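Local coordinates for protein SusD homolog (Bacteroides thetaiotaomicron, PDB 4MRU) that probably binds mucin O-glycans at the outer membrane as a SusD-like lipoprotein with a TPR-like helical fold, at residues A[309-314]-A[381-386]. Numbering follows the deposited sequence.
Sequences TSYSNR and YTDPLG. With EDO (1,2-ethanediol), chain I.
A type I beta turn from Asp383 to Gly386 overlaps an Asx turn, closed by Leu385 N on Asp383 OD1, and this loop of the SusD-like fold receives Tyr311 from the loop after helix 304-309. Tyr311 OH donates to Asp383 OD1 at 2.6 Å, the carboxylate oxygen lying at the edge of the phenol ring, with ring and carboxylate planes 38° apart. Asp383 CG is anti to its backbone N, and OD1 of Asp383 also accepts the backbone N-H of Leu385 (N to OD1 2.9 Å). Both donors come from above the carboxylate plane, the phenol 26° and the N-H 63° out of it, while OD2 accepts the N-H groups of Ser387 and Tyr388. Packing is close where Pro384 CG lies 3.6 Å from Tyr311 CE1, oblique to the ring. Leu385 crosses obliquely on the CE2 side, its CD2 reaching Ser310 OG, a hydroxyl bonded to Asp306 O. The other side is looser and watered: one water joins Tyr311 OH to Asp383 OD2, and a second donates to Tyr381 OH, also bonded to Gly293 O. A leucine replacing Tyr311 would lose the hydroxyl bond and probably leave the carboxylate less firmly fixed. The second water reaches Tyr311 OH only weakly, at 3.4 Å.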
ATOM      1  N   THR A 309      24.220   0.106 -10.170  1.00 21.59           N
ATOM      2  CA  THR A 309      24.964   1.383 -10.091  1.00 20.23           C
ATOM      3  C   THR A 309      24.391   2.512 -10.959  1.00 20.64           C
ATOM      4  O   THR A 309      24.711   3.660 -10.724  1.00 26.43           O
ATOM      5  CB  THR A 309      26.448   1.194 -10.450  1.00 21.98           C
ATOM      6  OG1 THR A 309      26.561   0.663 -11.773  1.00 21.26           O
ATOM      7  CG2 THR A 309      27.172   0.246  -9.431  1.00 23.08           C
ATOM      8  N   SER A 310      23.545   2.205 -11.930  1.00 22.44           N
ATOM      9  CA  SER A 310      23.082   3.237 -12.869  1.00 21.13           C
ATOM     10  C   SER A 310      21.772   3.903 -12.471  1.00 19.61           C
ATOM     11  O   SER A 310      21.329   4.854 -13.124  1.00 22.47           O
ATOM     12  CB  SER A 310      22.900   2.622 -14.244  1.00 20.07           C
ATOM     13  OG  SER A 310      24.141   2.108 -14.674  1.00 20.14           O
ATOM     14  N   TYR A 311      21.114   3.346 -11.453  1.00 17.20           N
ATOM     15  CA  TYR A 311      19.814   3.825 -11.007  1.00 19.24           C
ATOM     16  C   TYR A 311      19.834   4.134  -9.511  1.00 18.66           C
ATOM     17  O   TYR A 311      20.536   3.506  -8.752  1.00 19.39           O
ATOM     18  CB  TYR A 311      18.718   2.793 -11.319  1.00 21.43           C
ATOM     19  CG  TYR A 311      18.715   2.473 -12.781  1.00 21.67           C
ATOM     20  CD1 TYR A 311      18.179   3.362 -13.698  1.00 20.73           C
ATOM     21  CD2 TYR A 311      19.233   1.277 -13.245  1.00 23.63           C
ATOM     22  CE1 TYR A 311      18.200   3.087 -15.055  1.00 24.80           C
ATOM     23  CE2 TYR A 311      19.265   0.992 -14.593  1.00 21.97           C
ATOM     24  CZ  TYR A 311      18.755   1.907 -15.503  1.00 25.96           C
ATOM     25  OH  TYR A 311      18.782   1.629 -16.850  1.00 24.11           O
ATOM     26  N   SER A 312      19.050   5.126  -9.131  1.00 17.20           N
ATOM     27  CA  SER A 312      18.893   5.518  -7.739  1.00 20.41           C
ATOM     28  C   SER A 312      18.386   4.346  -6.898  1.00 18.31           C
ATOM     29  O   SER A 312      17.589   3.543  -7.373  1.00 19.76           O
ATOM     30  CB  SER A 312      17.910   6.690  -7.634  1.00 19.44           C
ATOM     31  OG  SER A 312      18.432   7.851  -8.212  1.00 19.85           O
ATOM     32  N   ASN A 313      18.811   4.324  -5.643  1.00 19.52           N
ATOM     33  CA  ASN A 313      18.231   3.500  -4.589  1.00 19.95           C
ATOM     34  C   ASN A 313      17.248   4.315  -3.777  1.00 25.81           C
ATOM     35  O   ASN A 313      17.261   5.535  -3.832  1.00 19.01           O
ATOM     36  CB  ASN A 313      19.347   3.005  -3.662  1.00 21.74           C
ATOM     37  CG  ASN A 313      18.928   1.861  -2.758  1.00 21.99           C
ATOM     38  OD1 ASN A 313      17.811   1.368  -2.797  1.00 22.54           O
ATOM     39  ND2 ASN A 313      19.841   1.456  -1.921  1.00 25.07           N
ATOM     40  N   ARG A 314      16.381   3.666  -3.020  1.00 21.28           N
ATOM     41  CA  ARG A 314      15.752   4.391  -1.958  1.00 20.56           C
ATOM     42  C   ARG A 314      16.799   4.751  -0.908  1.00 21.25           C
ATOM     43  O   ARG A 314      17.801   4.096  -0.795  1.00 21.57           O
ATOM     44  CB  ARG A 314      14.563   3.618  -1.351  1.00 22.20           C
ATOM     45  CG  ARG A 314      14.860   2.341  -0.654  1.00 29.14           C
ATOM     46  CD  ARG A 314      13.531   1.720  -0.167  1.00 27.54           C
ATOM     47  NE  ARG A 314      13.062   2.358   1.071  1.00 27.83           N
ATOM     48  CZ  ARG A 314      12.326   1.749   2.008  1.00 23.99           C
ATOM     49  NH1 ARG A 314      11.896   0.499   1.849  1.00 24.76           N
ATOM     50  NH2 ARG A 314      12.013   2.392   3.101  1.00 28.09           N
ATOM     51  N   TYR A 381      10.560   9.748 -19.875  1.00 22.03           N
ATOM     52  CA  TYR A 381      11.559   8.848 -19.287  1.00 23.24           C
ATOM     53  C   TYR A 381      12.802   8.704 -20.148  1.00 22.74           C
ATOM     54  O   TYR A 381      12.745   8.150 -21.248  1.00 21.61           O
ATOM     55  CB  TYR A 381      10.983   7.465 -19.034  1.00 21.81           C
ATOM     56  CG  TYR A 381      12.054   6.532 -18.498  1.00 20.32           C
ATOM     57  CD1 TYR A 381      12.781   6.844 -17.373  1.00 20.82           C
ATOM     58  CD2 TYR A 381      12.303   5.324 -19.105  1.00 20.51           C
ATOM     59  CE1 TYR A 381      13.776   6.004 -16.893  1.00 22.01           C
ATOM     60  CE2 TYR A 381      13.302   4.490 -18.659  1.00 21.86           C
ATOM     61  CZ  TYR A 381      14.035   4.815 -17.550  1.00 19.91           C
ATOM     62  OH  TYR A 381      14.990   3.919 -17.108  1.00 20.60           O
ATOM     63  N   THR A 382      13.944   9.205 -19.677  1.00 21.26           N
ATOM     64  CA  THR A 382      15.218   8.936 -20.381  1.00 24.67           C
ATOM     65  C   THR A 382      15.986   7.896 -19.610  1.00 23.20           C
ATOM     66  O   THR A 382      16.432   8.150 -18.492  1.00 24.04           O
ATOM     67  CB  THR A 382      16.055  10.212 -20.560  1.00 26.70           C
ATOM     68  OG1 THR A 382      15.270  11.187 -21.269  1.00 25.78           O
ATOM     69  CG2 THR A 382      17.329   9.931 -21.341  1.00 29.79           C
ATOM     70  N   ASP A 383      16.135   6.703 -20.197  1.00 20.28           N
ATOM     71  CA  ASP A 383      16.932   5.635 -19.602  1.00 19.37           C
ATOM     72  C   ASP A 383      18.400   6.003 -19.746  1.00 20.33           C
ATOM     73  O   ASP A 383      18.895   6.105 -20.860  1.00 21.17           O
ATOM     74  CB  ASP A 383      16.609   4.339 -20.303  1.00 22.47           C
ATOM     75  CG  ASP A 383      17.358   3.129 -19.737  1.00 23.54           C
ATOM     76  OD1 ASP A 383      18.170   3.288 -18.789  1.00 20.64           O
ATOM     77  OD2 ASP A 383      17.139   2.013 -20.295  1.00 22.80           O
ATOM     78  N   PRO A 384      19.122   6.211 -18.635  1.00 20.91           N
ATOM     79  CA  PRO A 384      20.540   6.541 -18.780  1.00 22.33           C
ATOM     80  C   PRO A 384      21.340   5.445 -19.496  1.00 25.03           C
ATOM     81  O   PRO A 384      22.381   5.747 -20.059  1.00 27.52           O
ATOM     82  CB  PRO A 384      21.022   6.678 -17.314  1.00 24.18           C
ATOM     83  CG  PRO A 384      20.052   5.789 -16.529  1.00 22.11           C
ATOM     84  CD  PRO A 384      18.741   6.070 -17.209  1.00 23.37           C
ATOM     85  N   LEU A 385      20.852   4.200 -19.534  1.00 25.59           N
ATOM     86  CA  LEU A 385      21.523   3.145 -20.331  1.00 23.27           C
ATOM     87  C   LEU A 385      21.000   3.030 -21.758  1.00 24.75           C
ATOM     88  O   LEU A 385      21.479   2.213 -22.539  1.00 22.40           O
ATOM     89  CB  LEU A 385      21.441   1.787 -19.600  1.00 24.60           C
ATOM     90  CG  LEU A 385      22.140   1.799 -18.236  1.00 25.65           C
ATOM     91  CD1 LEU A 385      22.045   0.431 -17.587  1.00 31.80           C
ATOM     92  CD2 LEU A 385      23.603   2.209 -18.339  1.00 32.73           C
ATOM     93  N   GLY A 386      20.013   3.840 -22.098  1.00 22.66           N
ATOM     94  CA  GLY A 386      19.565   3.971 -23.477  1.00 24.09           C
ATOM     95  C   GLY A 386      18.614   2.890 -24.010  1.00 26.58           C
ATOM     96  O   GLY A 386      18.277   2.910 -25.194  1.00 30.81           O
TER
HETATM   97  C1  EDO I 607      12.889  11.926 -15.635  1.00 35.54           C
HETATM   98  O1  EDO I 607      14.047  12.754 -15.421  1.00 34.82           O
HETATM   99  C2  EDO I 607      13.284  10.507 -16.042  1.00 39.97           C
HETATM  100  O2  EDO I 607      14.093  10.420 -17.256  1.00 32.10           O
HETATM  101  O   HOH W   1      15.445   1.156 -17.468  1.00 21.89           O
HETATM  102  O   HOH W   2      17.823  -0.208 -18.730  1.00 28.11           O